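Putative aminopeptidase (Leishmania major, PDB 5NTH) probably acts as a manganese-dependent leucyl aminopeptidase of the M17 family, removing amino acids from the N termini of peptides. Local coordinates at residues Q23-F28 with V213-R218; T33-S38 with S180-M185; T278-N283 with E405-P410; R369-V374 with S381-N386. One frame throughout, in Å; residues are numbered along the deposited sequence.

Contact 1. Residues Q23-F28 with V213-R218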
loop_
_atom_site.group_PDB
_atom_site.type_symbol
_atom_site.label_atom_id
_atom_site.label_comp_id
_atom_site.label_asym_id
_atom_site.label_seq_id
_atom_site.Cartn_x
_atom_site.Cartn_y
_atom_site.Cartn_z
ATOM N N GLN A 23 -25.061 -26.833 25.721
ATOM C CA GLN A 23 -25.459 -28.249 25.752
ATOM C C GLN A 23 -24.902 -29.073 24.616
ATOM O O GLN A 23 -24.498 -30.229 24.821
ATOM C CB GLN A 23 -26.990 -28.409 25.774
ATOM C CG GLN A 23 -27.625 -28.019 27.087
ATOM C CD GLN A 23 -26.773 -28.456 28.243
ATOM O OE1 GLN A 23 -26.165 -27.623 28.938
ATOM N NE2 GLN A 23 -26.653 -29.771 28.416
ATOM N N THR A 24 -24.875 -28.495 23.426
ATOM C CA THR A 24 -24.433 -29.255 22.262
ATOM C C THR A 24 -22.953 -29.536 22.420
ATOM O O THR A 24 -22.463 -30.581 21.991
ATOM C CB THR A 24 -24.668 -28.511 20.949
ATOM O OG1 THR A 24 -23.853 -27.334 20.925
ATOM C CG2 THR A 24 -26.153 -28.129 20.792
ATOM N N CYS A 25 -22.263 -28.591 23.053
ATOM C CA CYS A 25 -20.848 -28.717 23.377
ATOM C C CYS A 25 -20.523 -29.635 24.567
ATOM O O CYS A 25 -19.563 -30.393 24.513
ATOM C CB CYS A 25 -20.262 -27.322 23.615
ATOM S SG CYS A 25 -19.989 -26.409 22.097
ATOM N N THR A 26 -21.301 -29.544 25.639
ATOM C CA THR A 26 -21.055 -30.369 26.818
ATOM C C THR A 26 -21.486 -31.841 26.678
ATOM O O THR A 26 -20.895 -32.676 27.310
ATOM C CB THR A 26 -21.650 -29.776 28.117
ATOM O OG1 THR A 26 -23.075 -29.814 28.077
ATOM C CG2 THR A 26 -21.194 -28.336 28.328
ATOM N N ASN A 27 -22.489 -32.160 25.868
ATOM C CA ASN A 27 -22.831 -33.562 25.597
ATOM C C ASN A 27 -22.327 -34.076 24.254
ATOM O O ASN A 27 -22.766 -35.124 23.779
ATOM C CB ASN A 27 -24.344 -33.761 25.634
ATOM C CG ASN A 27 -24.961 -33.238 26.907
ATOM O OD1 ASN A 27 -25.767 -32.303 26.872
ATOM N ND2 ASN A 27 -24.573 -33.825 28.048
ATOM N N PHE A 28 -21.395 -33.364 23.639
ATOM C CA PHE A 28 -20.968 -33.701 22.293
ATOM C C PHE A 28 -20.508 -35.149 22.158
ATOM O O PHE A 28 -19.757 -35.632 22.990
ATOM C CB PHE A 28 -19.827 -32.773 21.867
ATOM C CG PHE A 28 -19.503 -32.875 20.435
ATOM C CD1 PHE A 28 -20.188 -32.129 19.530
ATOM C CD2 PHE A 28 -18.551 -33.762 19.995
ATOM C CE1 PHE A 28 -19.911 -32.240 18.183
ATOM C CE2 PHE A 28 -18.258 -33.888 18.664
ATOM C CZ PHE A 28 -18.948 -33.127 17.748
ATOM N N VAL A 213 -11.604 -34.647 18.712
ATOM C CA VAL A 213 -11.208 -33.911 17.515
ATOM C C VAL A 213 -12.411 -33.059 17.046
ATOM O O VAL A 213 -12.306 -31.851 16.826
ATOM C CB VAL A 213 -10.777 -34.853 16.383
ATOM C CG1 VAL A 213 -10.848 -34.173 15.033
ATOM C CG2 VAL A 213 -9.382 -35.369 16.593
ATOM N N GLN A 214 -13.560 -33.693 16.918
ATOM C CA GLN A 214 -14.759 -32.978 16.514
ATOM C C GLN A 214 -15.299 -31.914 17.477
ATOM O O GLN A 214 -15.856 -30.917 17.017
ATOM C CB GLN A 214 -15.856 -33.967 16.182
ATOM C CG GLN A 214 -15.632 -34.537 14.809
ATOM C CD GLN A 214 -16.679 -35.525 14.442
ATOM O OE1 GLN A 214 -17.546 -35.810 15.236
ATOM N NE2 GLN A 214 -16.602 -36.058 13.241
ATOM N N LEU A 215 -15.175 -32.118 18.784
ATOM C CA LEU A 215 -15.511 -31.047 19.716
ATOM C C LEU A 215 -14.569 -29.872 19.428
ATOM O O LEU A 215 -14.958 -28.712 19.424
ATOM C CB LEU A 215 -15.361 -31.486 21.163
ATOM C CG LEU A 215 -15.555 -30.380 22.181
ATOM C CD1 LEU A 215 -16.772 -29.512 21.904
ATOM C CD2 LEU A 215 -15.665 -30.957 23.568
ATOM N N CYS A 216 -13.329 -30.195 19.126
ATOM C CA CYS A 216 -12.367 -29.181 18.799
ATOM C C CYS A 216 -12.759 -28.404 17.544
ATOM O O CYS A 216 -12.718 -27.180 17.553
ATOM C CB CYS A 216 -10.984 -29.795 18.668
ATOM S SG CYS A 216 -9.769 -28.533 18.444
ATOM N N GLN A 217 -13.160 -29.094 16.487
ATOM C CA GLN A 217 -13.641 -28.404 15.290
ATOM C C GLN A 217 -14.862 -27.503 15.579
ATOM O O GLN A 217 -14.997 -26.459 14.965
ATOM C CB GLN A 217 -13.997 -29.379 14.181
ATOM C CG GLN A 217 -12.849 -30.212 13.646
ATOM C CD GLN A 217 -13.317 -31.193 12.565
ATOM O OE1 GLN A 217 -14.065 -32.103 12.860
ATOM N NE2 GLN A 217 -12.884 -31.000 11.316
ATOM N N ARG A 218 -15.715 -27.892 16.529
ATOM C CA ARG A 218 -16.900 -27.134 16.867
ATOM C C ARG A 218 -16.575 -25.856 17.569
ATOM O O ARG A 218 -17.020 -24.807 17.173
ATOM C CB ARG A 218 -17.812 -27.950 17.758
ATOM C CG ARG A 218 -19.118 -27.245 18.095
ATOM C CD ARG A 218 -20.193 -28.218 18.512
ATOM N NE ARG A 218 -21.463 -27.565 18.844
ATOM C CZ ARG A 218 -22.351 -27.102 17.963
ATOM N NH1 ARG A 218 -22.141 -27.158 16.646
ATOM N NH2 ARG A 218 -23.476 -26.564 18.413
#
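T24 and C25, in the last turn of helix 12-26, and F28 just after it meet Q214, L215 and R218 of helix 203-221 in a buried contact that sets an arginine-threonine hydrogen bond beside a packed phenylalanine ring. R218 supplies the donor. Its CG is anti to the backbone N (chi1 -177°), and the chain stays extended as far as NE, carrying the guanidinium across to the threonine. There NH2 donates to T24 OG1 at 2.7 Å, with an N-H...O angle of 149° and the hydroxyl oxygen slightly tilted out of the guanidinium plane. A weak second bond runs from R218 NE to the same oxygen, 3.2 Å from T24 OG1. That hydroxyl also bonds Y21 O one turn back in its helix, while the guanidinium reaches the carbonyls of A173 and Y174, so the buried charge is met by several oxygens. On the way, R218 CD passes C25 SG at 4.0 Å.

F28 points its ring at helix 203-221. One face lies over L215 CA, 4.0 Å from the ring plane and off-centre toward the rim. F28 CE2 touches Q214 CB at 3.5 Å, and R218 CD comes up to CD1. The Q214 amide stands nearly perpendicular to the ring, with its NE2 held by A156 O and N31 OD1. L215 CD1 merely touches C25 O; the hydrogen bond to that carbonyl comes from Y239 OH of helix 229-243. This is packing of a helix end and the loop residue F28 against helix 203-221, probably the long helix joining the two lobes of an M17 aminopeptidase.

Contact 2. Residues T33-S38 with S180-M185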
loop_
_atom_site.group_PDB
_atom_site.type_symbol
_atom_site.label_atom_id
_atom_site.label_comp_id
_atom_site.label_asym_id
_atom_site.label_seq_id
_atom_site.Cartn_x
_atom_site.Cartn_y
_atom_site.Cartn_z
ATOM N N THR A 33 -18.154 -44.266 14.151
ATOM C CA THR A 33 -18.172 -45.552 14.795
ATOM C C THR A 33 -17.145 -46.431 14.121
ATOM O O THR A 33 -16.691 -46.164 12.995
ATOM C CB THR A 33 -19.575 -46.203 14.718
ATOM O OG1 THR A 33 -19.967 -46.439 13.346
ATOM C CG2 THR A 33 -20.589 -45.324 15.425
ATOM N N PHE A 34 -16.792 -47.501 14.807
ATOM C CA PHE A 34 -15.919 -48.479 14.211
ATOM C C PHE A 34 -16.609 -49.833 14.271
ATOM O O PHE A 34 -17.352 -50.123 15.210
ATOM C CB PHE A 34 -14.582 -48.498 14.947
ATOM C CG PHE A 34 -13.872 -47.163 14.955
ATOM C CD1 PHE A 34 -14.263 -46.163 15.833
ATOM C CD2 PHE A 34 -12.811 -46.915 14.085
ATOM C CE1 PHE A 34 -13.615 -44.952 15.843
ATOM C CE2 PHE A 34 -12.174 -45.692 14.068
ATOM C CZ PHE A 34 -12.577 -44.703 14.950
ATOM N N THR A 35 -16.366 -50.657 13.262
ATOM C CA THR A 35 -16.942 -51.996 13.203
ATOM C C THR A 35 -15.823 -52.965 12.880
ATOM O O THR A 35 -15.019 -52.724 11.985
ATOM C CB THR A 35 -18.080 -52.069 12.143
ATOM O OG1 THR A 35 -19.224 -51.334 12.613
ATOM C CG2 THR A 35 -18.513 -53.529 11.854
ATOM N N ASP A 36 -15.790 -54.082 13.585
ATOM C CA ASP A 36 -14.720 -55.043 13.424
ATOM C C ASP A 36 -14.850 -55.685 12.040
ATOM O O ASP A 36 -15.878 -56.258 11.755
ATOM C CB ASP A 36 -14.872 -56.056 14.563
ATOM C CG ASP A 36 -13.852 -57.192 14.518
ATOM O OD1 ASP A 36 -13.314 -57.494 13.418
ATOM O OD2 ASP A 36 -13.609 -57.779 15.611
ATOM N N ILE A 37 -13.842 -55.588 11.173
ATOM C CA ILE A 37 -13.999 -56.063 9.773
ATOM C C ILE A 37 -14.440 -57.514 9.695
ATOM O O ILE A 37 -15.070 -57.944 8.720
ATOM C CB ILE A 37 -12.726 -55.927 8.923
ATOM C CG1 ILE A 37 -13.025 -56.216 7.448
ATOM C CG2 ILE A 37 -11.625 -56.882 9.394
ATOM C CD1 ILE A 37 -11.929 -55.769 6.498
ATOM N N SER A 38 -14.107 -58.286 10.721
ATOM C CA SER A 38 -14.488 -59.691 10.733
ATOM C C SER A 38 -15.990 -59.903 11.067
ATOM O O SER A 38 -16.459 -61.043 11.021
ATOM C CB SER A 38 -13.599 -60.454 11.719
ATOM O OG SER A 38 -14.077 -60.204 13.037
ATOM N N SER A 180 -23.515 -40.115 9.305
ATOM C CA SER A 180 -22.726 -40.920 10.196
ATOM C C SER A 180 -21.688 -41.717 9.465
ATOM O O SER A 180 -21.978 -42.263 8.413
ATOM C CB SER A 180 -23.646 -41.881 10.921
ATOM O OG SER A 180 -22.940 -42.352 12.022
ATOM N N LEU A 181 -20.493 -41.818 10.043
ATOM C CA LEU A 181 -19.392 -42.564 9.409
ATOM C C LEU A 181 -19.065 -43.805 10.188
ATOM O O LEU A 181 -18.914 -43.738 11.387
ATOM C CB LEU A 181 -18.129 -41.730 9.287
ATOM C CG LEU A 181 -18.226 -40.487 8.414
ATOM C CD1 LEU A 181 -18.781 -39.338 9.242
ATOM C CD2 LEU A 181 -16.859 -40.115 7.878
ATOM N N ASN A 182 -18.979 -44.934 9.488
ATOM C CA ASN A 182 -18.706 -46.240 10.086
ATOM C C ASN A 182 -17.346 -46.754 9.565
ATOM O O ASN A 182 -17.214 -47.117 8.389
ATOM C CB ASN A 182 -19.842 -47.190 9.735
ATOM C CG ASN A 182 -19.641 -48.593 10.304
ATOM O OD1 ASN A 182 -19.471 -49.564 9.548
ATOM N ND2 ASN A 182 -19.623 -48.701 11.650
ATOM N N VAL A 183 -16.333 -46.747 10.429
ATOM C CA VAL A 183 -14.984 -47.088 9.989
ATOM C C VAL A 183 -14.753 -48.580 10.137
ATOM O O VAL A 183 -14.999 -49.180 11.200
ATOM C CB VAL A 183 -13.862 -46.323 10.737
ATOM C CG1 VAL A 183 -12.527 -46.521 10.038
ATOM C CG2 VAL A 183 -14.143 -44.824 10.777
ATOM N N VAL A 184 -14.252 -49.143 9.048
ATOM C CA VAL A 184 -13.903 -50.546 8.963
ATOM C C VAL A 184 -12.459 -50.614 8.532
ATOM O O VAL A 184 -12.146 -50.484 7.355
ATOM C CB VAL A 184 -14.780 -51.289 7.927
ATOM C CG1 VAL A 184 -14.438 -52.768 7.887
ATOM C CG2 VAL A 184 -16.252 -51.124 8.252
ATOM N N MET A 185 -11.566 -50.801 9.482
ATOM C CA MET A 185 -10.171 -50.944 9.111
ATOM C C MET A 185 -9.820 -52.403 8.778
ATOM O O MET A 185 -10.355 -53.343 9.392
ATOM C CB MET A 185 -9.301 -50.454 10.243
ATOM C CG MET A 185 -9.406 -48.959 10.468
ATOM S SD MET A 185 -8.446 -48.443 11.906
ATOM C CE MET A 185 -9.586 -48.975 13.210
#
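F34 CG is anti to its own carbonyl carbon (chi1 -58°), which sets CG beside the backbone N; the ring lies alongside V183, the two side chains pointing the same way, and the bend of M185 at chi3 (-78°) brings its CE to the same ring. F34 CD2 is 3.6 Å from V183 CB and 3.9 Å from M185 CE, a small apolar cluster on one face of the sheet. T33 and N182 stand on the other face.

Beneath them the backbones pair in parallel. T33 N donates to L181 O at 2.9 Å, V183 N returns an almost straight bond to T33 O at 2.7 Å, and T35 N goes to V183 O at 2.9 Å. F34 CA adds a close CA-H...O contact to V183 O. Past the pairing the chain turns: D36 OD1 takes both S38 N and S38 OG from one face of the carboxylate, the backbone bond making an Asx turn, and R188 pairs with D36 OD2. I37 CB then rests on V184 CG1 at 3.7 Å.

Strand 32-34 is an outermost strand of the six-stranded sheet within this chain, and 181-185 separates it from strand 137-142; helix 148-156 packs on F34 and V183, with F191 of helix 189-192 also against F34.

Contact 3. Residues T278-N283 with E405-P410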
loop_
_atom_site.group_PDB
_atom_site.type_symbol
_atom_site.label_atom_id
_atom_site.label_comp_id
_atom_site.label_asym_id
_atom_site.label_seq_id
_atom_site.Cartn_x
_atom_site.Cartn_y
_atom_site.Cartn_z
ATOM N N THR A 278 -7.845 -23.336 34.363
ATOM C CA THR A 278 -6.998 -24.501 34.412
ATOM C C THR A 278 -7.761 -25.678 34.991
ATOM O O THR A 278 -8.369 -25.572 36.058
ATOM C CB THR A 278 -5.754 -24.282 35.255
ATOM O OG1 THR A 278 -4.911 -23.317 34.621
ATOM C CG2 THR A 278 -4.985 -25.616 35.408
ATOM N N LEU A 279 -7.708 -26.797 34.266
ATOM C CA LEU A 279 -8.259 -28.072 34.699
ATOM C C LEU A 279 -7.085 -28.972 34.956
ATOM O O LEU A 279 -6.110 -28.940 34.198
ATOM C CB LEU A 279 -9.134 -28.697 33.608
ATOM C CG LEU A 279 -10.561 -28.160 33.534
ATOM C CD1 LEU A 279 -10.583 -26.704 33.114
ATOM C CD2 LEU A 279 -11.424 -28.995 32.598
ATOM N N ARG A 280 -7.175 -29.779 36.008
ATOM C CA ARG A 280 -6.099 -30.721 36.341
ATOM C C ARG A 280 -6.608 -31.994 37.031
ATOM O O ARG A 280 -7.504 -31.937 37.880
ATOM C CB ARG A 280 -5.060 -30.036 37.214
ATOM C CG ARG A 280 -5.642 -29.485 38.516
ATOM C CD ARG A 280 -4.578 -29.190 39.564
ATOM N NE ARG A 280 -3.586 -30.291 39.687
ATOM C CZ ARG A 280 -3.508 -31.208 40.654
ATOM N NH1 ARG A 280 -4.366 -31.230 41.669
ATOM N NH2 ARG A 280 -2.541 -32.118 40.596
ATOM N N TYR A 281 -6.006 -33.122 36.655
ATOM C CA TYR A 281 -6.307 -34.443 37.212
ATOM C C TYR A 281 -5.035 -35.043 37.769
ATOM O O TYR A 281 -4.003 -35.026 37.074
ATOM C CB TYR A 281 -6.827 -35.372 36.122
ATOM C CG TYR A 281 -7.472 -36.674 36.576
ATOM C CD1 TYR A 281 -8.532 -36.688 37.476
ATOM C CD2 TYR A 281 -7.072 -37.891 36.029
ATOM C CE1 TYR A 281 -9.157 -37.896 37.846
ATOM C CE2 TYR A 281 -7.671 -39.108 36.385
ATOM C CZ TYR A 281 -8.718 -39.119 37.304
ATOM O OH TYR A 281 -9.317 -40.329 37.655
ATOM N N ARG A 282 -5.115 -35.516 39.024
ATOM C CA ARG A 282 -4.173 -36.498 39.559
ATOM C C ARG A 282 -4.686 -37.882 39.204
ATOM O O ARG A 282 -5.830 -38.247 39.527
ATOM C CB ARG A 282 -3.988 -36.412 41.075
ATOM C CG ARG A 282 -2.926 -37.412 41.645
ATOM C CD ARG A 282 -2.593 -37.187 43.129
ATOM N NE ARG A 282 -2.682 -35.738 43.380
ATOM C CZ ARG A 282 -1.676 -34.875 43.594
ATOM N NH1 ARG A 282 -1.982 -33.577 43.733
ATOM N NH2 ARG A 282 -0.396 -35.269 43.702
ATOM N N ASN A 283 -3.818 -38.650 38.554
ATOM C CA ASN A 283 -4.131 -40.001 38.134
ATOM C C ASN A 283 -4.014 -40.927 39.351
ATOM O O ASN A 283 -2.921 -41.053 39.935
ATOM C CB ASN A 283 -3.183 -40.423 37.010
ATOM C CG ASN A 283 -3.531 -41.770 36.430
ATOM O OD1 ASN A 283 -4.486 -42.424 36.866
ATOM N ND2 ASN A 283 -2.756 -42.200 35.438
ATOM N N GLU A 405 2.455 -21.660 39.860
ATOM C CA GLU A 405 1.348 -21.416 40.787
ATOM C C GLU A 405 0.513 -22.653 41.172
ATOM O O GLU A 405 -0.326 -22.598 42.074
ATOM C CB GLU A 405 0.469 -20.330 40.188
ATOM C CG GLU A 405 1.141 -18.967 40.184
ATOM C CD GLU A 405 1.195 -18.331 41.558
ATOM O OE1 GLU A 405 0.491 -18.846 42.451
ATOM O OE2 GLU A 405 1.919 -17.311 41.740
ATOM N N GLN A 406 0.738 -23.765 40.492
ATOM C CA GLN A 406 0.052 -24.996 40.828
ATOM C C GLN A 406 0.723 -25.675 42.018
ATOM O O GLN A 406 1.860 -25.340 42.379
ATOM C CB GLN A 406 0.048 -25.902 39.614
ATOM C CG GLN A 406 -0.693 -25.258 38.451
ATOM C CD GLN A 406 -1.353 -26.266 37.534
ATOM O OE1 GLN A 406 -2.572 -26.520 37.620
ATOM N NE2 GLN A 406 -0.548 -26.851 36.646
ATOM N N ASP A 407 0.010 -26.615 42.639
ATOM C CA ASP A 407 0.579 -27.389 43.761
ATOM C C ASP A 407 1.462 -28.597 43.380
ATOM O O ASP A 407 1.826 -29.366 44.249
ATOM C CB ASP A 407 -0.490 -27.726 44.838
ATOM C CG ASP A 407 -1.551 -28.796 44.412
ATOM O OD1 ASP A 407 -1.360 -29.648 43.485
ATOM O OD2 ASP A 407 -2.631 -28.782 45.076
ATOM N N PHE A 408 1.809 -28.750 42.097
ATOM C CA PHE A 408 2.878 -29.663 41.627
ATOM C C PHE A 408 3.718 -28.933 40.567
ATOM O O PHE A 408 3.229 -28.021 39.916
ATOM C CB PHE A 408 2.263 -30.906 41.007
ATOM C CG PHE A 408 1.630 -30.667 39.640
ATOM C CD1 PHE A 408 0.312 -30.242 39.516
ATOM C CD2 PHE A 408 2.367 -30.868 38.465
ATOM C CE1 PHE A 408 -0.257 -30.030 38.250
ATOM C CE2 PHE A 408 1.800 -30.642 37.213
ATOM C CZ PHE A 408 0.483 -30.234 37.108
ATOM N N VAL A 409 4.956 -29.338 40.359
ATOM C CA VAL A 409 5.811 -28.690 39.367
ATOM C C VAL A 409 5.804 -29.542 38.137
ATOM O O VAL A 409 6.192 -30.676 38.235
ATOM C CB VAL A 409 7.276 -28.621 39.841
ATOM C CG1 VAL A 409 8.181 -28.045 38.741
ATOM C CG2 VAL A 409 7.393 -27.793 41.118
ATOM N N PRO A 410 5.417 -29.007 36.968
ATOM C CA PRO A 410 5.483 -29.880 35.791
ATOM C C PRO A 410 6.899 -30.360 35.412
ATOM O O PRO A 410 7.892 -29.684 35.685
ATOM C CB PRO A 410 4.920 -29.003 34.659
ATOM C CG PRO A 410 4.236 -27.885 35.331
ATOM C CD PRO A 410 4.964 -27.658 36.607
#
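D407 OD1 is shared by two arginines of the facing strand, R280 and R282, both through long salt bridges. R280 NH1 lies 3.9 Å from D407 OD1, but the oxygen sits over one face of the guanidinium, toward its rim, and no N-H points at it; the attraction is one of charge alone. R282 approaches otherwise: D407 OD1 lies at the edge of its guanidinium, near the plane, 4.0 Å from NH1. At such lengths the network should be a loose one.

R280 CG occupies the position between its backbone N and carbonyl carbon (chi1 59°), and a bend at chi3 turns NE alongside the loop. The arginine runs past F408 in the opposite direction, with NH2 3.6 Å from F408 CD1 and NE 3.6 Å from F408 CE1, the two planes inclined by 40°. Further along, Q406 OE1 meets T278 CG2 at 3.4 Å and faces R280 CD. The bonded polar atoms find partners outside the contact: Q406 NE2 bonds S353 OG, and T278 OG1 bonds T355 OG1.

Thus the loop between helix 391-404 and strand 412-417 rests against strand 275-282, which runs between strands 246-251 and 349-361; Y401 of the helix touches both T278 and Q406.

Contact 4. Residues R369-V374 with S381-N386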
loop_
_atom_site.group_PDB
_atom_site.type_symbol
_atom_site.label_atom_id
_atom_site.label_comp_id
_atom_site.label_asym_id
_atom_site.label_seq_id
_atom_site.Cartn_x
_atom_site.Cartn_y
_atom_site.Cartn_z
ATOM N N ARG A 369 -2.004 -0.338 24.477
ATOM C CA ARG A 369 -1.564 0.530 23.400
ATOM C C ARG A 369 -0.199 0.097 22.869
ATOM O O ARG A 369 0.501 -0.689 23.495
ATOM C CB ARG A 369 -1.526 1.964 23.927
ATOM C CG ARG A 369 -2.797 2.460 24.645
ATOM C CD ARG A 369 -2.551 3.785 25.372
ATOM N NE ARG A 369 -3.731 4.388 26.020
ATOM C CZ ARG A 369 -4.173 4.120 27.260
ATOM N NH1 ARG A 369 -3.548 3.225 28.039
ATOM N NH2 ARG A 369 -5.257 4.747 27.738
ATOM N N ASN A 370 0.160 0.551 21.681
ATOM C CA ASN A 370 1.516 0.324 21.217
ATOM C C ASN A 370 2.306 1.380 21.958
ATOM O O ASN A 370 2.181 2.550 21.619
ATOM C CB ASN A 370 1.649 0.474 19.705
ATOM C CG ASN A 370 0.728 -0.458 18.957
ATOM O OD1 ASN A 370 0.979 -1.641 18.851
ATOM N ND2 ASN A 370 -0.376 0.080 18.465
ATOM N N ASP A 371 3.025 0.958 23.009
ATOM C CA ASP A 371 3.831 1.789 23.952
ATOM C C ASP A 371 3.574 1.503 25.445
ATOM O O ASP A 371 4.443 1.786 26.272
ATOM C CB ASP A 371 3.714 3.312 23.715
ATOM C CG ASP A 371 4.617 3.803 22.597
ATOM O OD1 ASP A 371 5.455 3.009 22.110
ATOM O OD2 ASP A 371 4.472 4.973 22.202
ATOM N N ASP A 372 2.396 0.974 25.788
ATOM C CA ASP A 372 2.111 0.523 27.164
ATOM C C ASP A 372 3.166 -0.465 27.640
ATOM O O ASP A 372 3.762 -1.202 26.861
ATOM C CB ASP A 372 0.708 -0.121 27.292
ATOM C CG ASP A 372 -0.415 0.915 27.496
ATOM O OD1 ASP A 372 -0.105 2.118 27.455
ATOM O OD2 ASP A 372 -1.599 0.531 27.687
ATOM N N VAL A 373 3.393 -0.447 28.940
ATOM C CA VAL A 373 4.391 -1.289 29.568
ATOM C C VAL A 373 3.652 -2.114 30.568
ATOM O O VAL A 373 2.913 -1.603 31.391
ATOM C CB VAL A 373 5.468 -0.477 30.272
ATOM C CG1 VAL A 373 6.319 -1.371 31.178
ATOM C CG2 VAL A 373 6.329 0.236 29.232
ATOM N N VAL A 374 3.858 -3.404 30.494
ATOM C CA VAL A 374 3.017 -4.293 31.221
ATOM C C VAL A 374 3.912 -5.208 32.051
ATOM O O VAL A 374 4.997 -5.613 31.613
ATOM C CB VAL A 374 2.061 -5.010 30.248
ATOM C CG1 VAL A 374 2.808 -5.996 29.353
ATOM C CG2 VAL A 374 0.954 -5.692 31.031
ATOM N N SER A 381 9.017 -7.231 32.832
ATOM C CA SER A 381 8.278 -6.106 32.271
ATOM C C SER A 381 8.310 -6.155 30.743
ATOM O O SER A 381 9.342 -6.473 30.156
ATOM C CB SER A 381 8.869 -4.788 32.776
ATOM O OG SER A 381 10.195 -4.622 32.313
ATOM N N VAL A 382 7.197 -5.837 30.096
ATOM C CA VAL A 382 7.125 -5.969 28.647
ATOM C C VAL A 382 6.692 -4.680 28.004
ATOM O O VAL A 382 5.685 -4.101 28.401
ATOM C CB VAL A 382 6.154 -7.096 28.219
ATOM C CG1 VAL A 382 6.004 -7.137 26.706
ATOM C CG2 VAL A 382 6.684 -8.426 28.689
ATOM N N GLU A 383 7.432 -4.247 26.993
ATOM C CA GLU A 383 7.052 -3.046 26.248
ATOM C C GLU A 383 6.268 -3.436 24.993
ATOM O O GLU A 383 6.830 -3.969 24.041
ATOM C CB GLU A 383 8.270 -2.207 25.852
ATOM C CG GLU A 383 7.863 -0.783 25.452
ATOM C CD GLU A 383 8.977 0.044 24.830
ATOM O OE1 GLU A 383 10.063 -0.531 24.571
ATOM O OE2 GLU A 383 8.745 1.273 24.587
ATOM N N VAL A 384 4.985 -3.133 24.990
ATOM C CA VAL A 384 4.111 -3.505 23.890
ATOM C C VAL A 384 4.352 -2.619 22.694
ATOM O O VAL A 384 3.980 -1.481 22.715
ATOM C CB VAL A 384 2.635 -3.374 24.309
ATOM C CG1 VAL A 384 1.708 -3.741 23.163
ATOM C CG2 VAL A 384 2.343 -4.263 25.523
ATOM N N MET A 385 4.946 -3.148 21.640
ATOM C CA MET A 385 5.165 -2.389 20.397
ATOM C C MET A 385 4.123 -2.644 19.331
ATOM O O MET A 385 3.906 -1.797 18.456
ATOM C CB MET A 385 6.518 -2.741 19.819
ATOM C CG MET A 385 7.677 -2.474 20.750
ATOM S SD MET A 385 8.125 -0.735 20.714
ATOM C CE MET A 385 6.884 0.045 21.735
ATOM N N ASN A 386 3.519 -3.822 19.372
ATOM C CA ASN A 386 2.436 -4.169 18.487
ATOM C C ASN A 386 1.419 -4.931 19.255
ATOM O O ASN A 386 1.726 -6.037 19.713
ATOM C CB ASN A 386 2.904 -5.018 17.323
ATOM C CG ASN A 386 1.828 -5.149 16.264
ATOM O OD1 ASN A 386 0.801 -5.752 16.524
ATOM N ND2 ASN A 386 2.027 -4.543 15.095
#
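V373 and V374 pair antiparallel with E383 and V382 as the two strands of a β hairpin, V374 with V382 forming the hydrogen-bonded pair and V373 with E383 the non-hydrogen-bonded one. V374 N reaches V382 O at 2.9 Å, and V382 N reaches V374 O at 2.7 Å. Beyond the strands the ladder continues irregularly: V384 N donates to D372 O at 3.0 Å, and V384 O receives D371 N, where the bond is bent to 138° and D371 has a positive phi.

V374 CG1 sits between its backbone N and carbonyl carbon (chi1 69°), a position that sets it 3.7 Å from V382 CB, the two valines side by side. V384 CG1 points to R369 O at 3.3 Å. M385 folds at chi2 and chi3 and brings CE to 3.3 Å from D371 OD1. N370 OD1 lies 3.0 Å from M385 O, two acceptors side by side; the bond from T387 N to that same N370 oxygen probably offsets the repulsion.

R369 forms a salt bridge through NH2 to E360 OE1 of a neighbouring subunit, and its NH1 also pairs with D372 OD2, where the N-H...O bond is weak; N370 O takes Y302 OH of that subunit. D371 OD1 and E383 OE2, 4.5 Å apart, probably repel; R478 and S472 OG, both bound to E383 OE1, would offset this. At the far end N386 OD1 bonds the backbone N of D388, a manganese ligand. Together these bonds suggest that the hairpin and the residues after it connect the subunit interface with the second shell of the manganese site.

Overall arrangement
Following the chain from the N terminus, helix 12-26 opens contact 1 and strand 32-34 then opens contact 2. Contact 2 closes first, at strand 181-185, completing one edge of the N-terminal sheet; contact 1 closes afterwards on helix 203-221, so it encloses contact 2. Contact 3 begins only later, on strand 275-282 of the eight-stranded sheet, and spans the chain to the loop at 405-410. Within that span lies contact 4, a short-range hairpin closed across a few residues. No two contacts cross. Contacts 2 and 4 sit on opposite sides of the chain's centre, about 53 Å apart between centres, with contacts 1 and 3 lying nearer that centre.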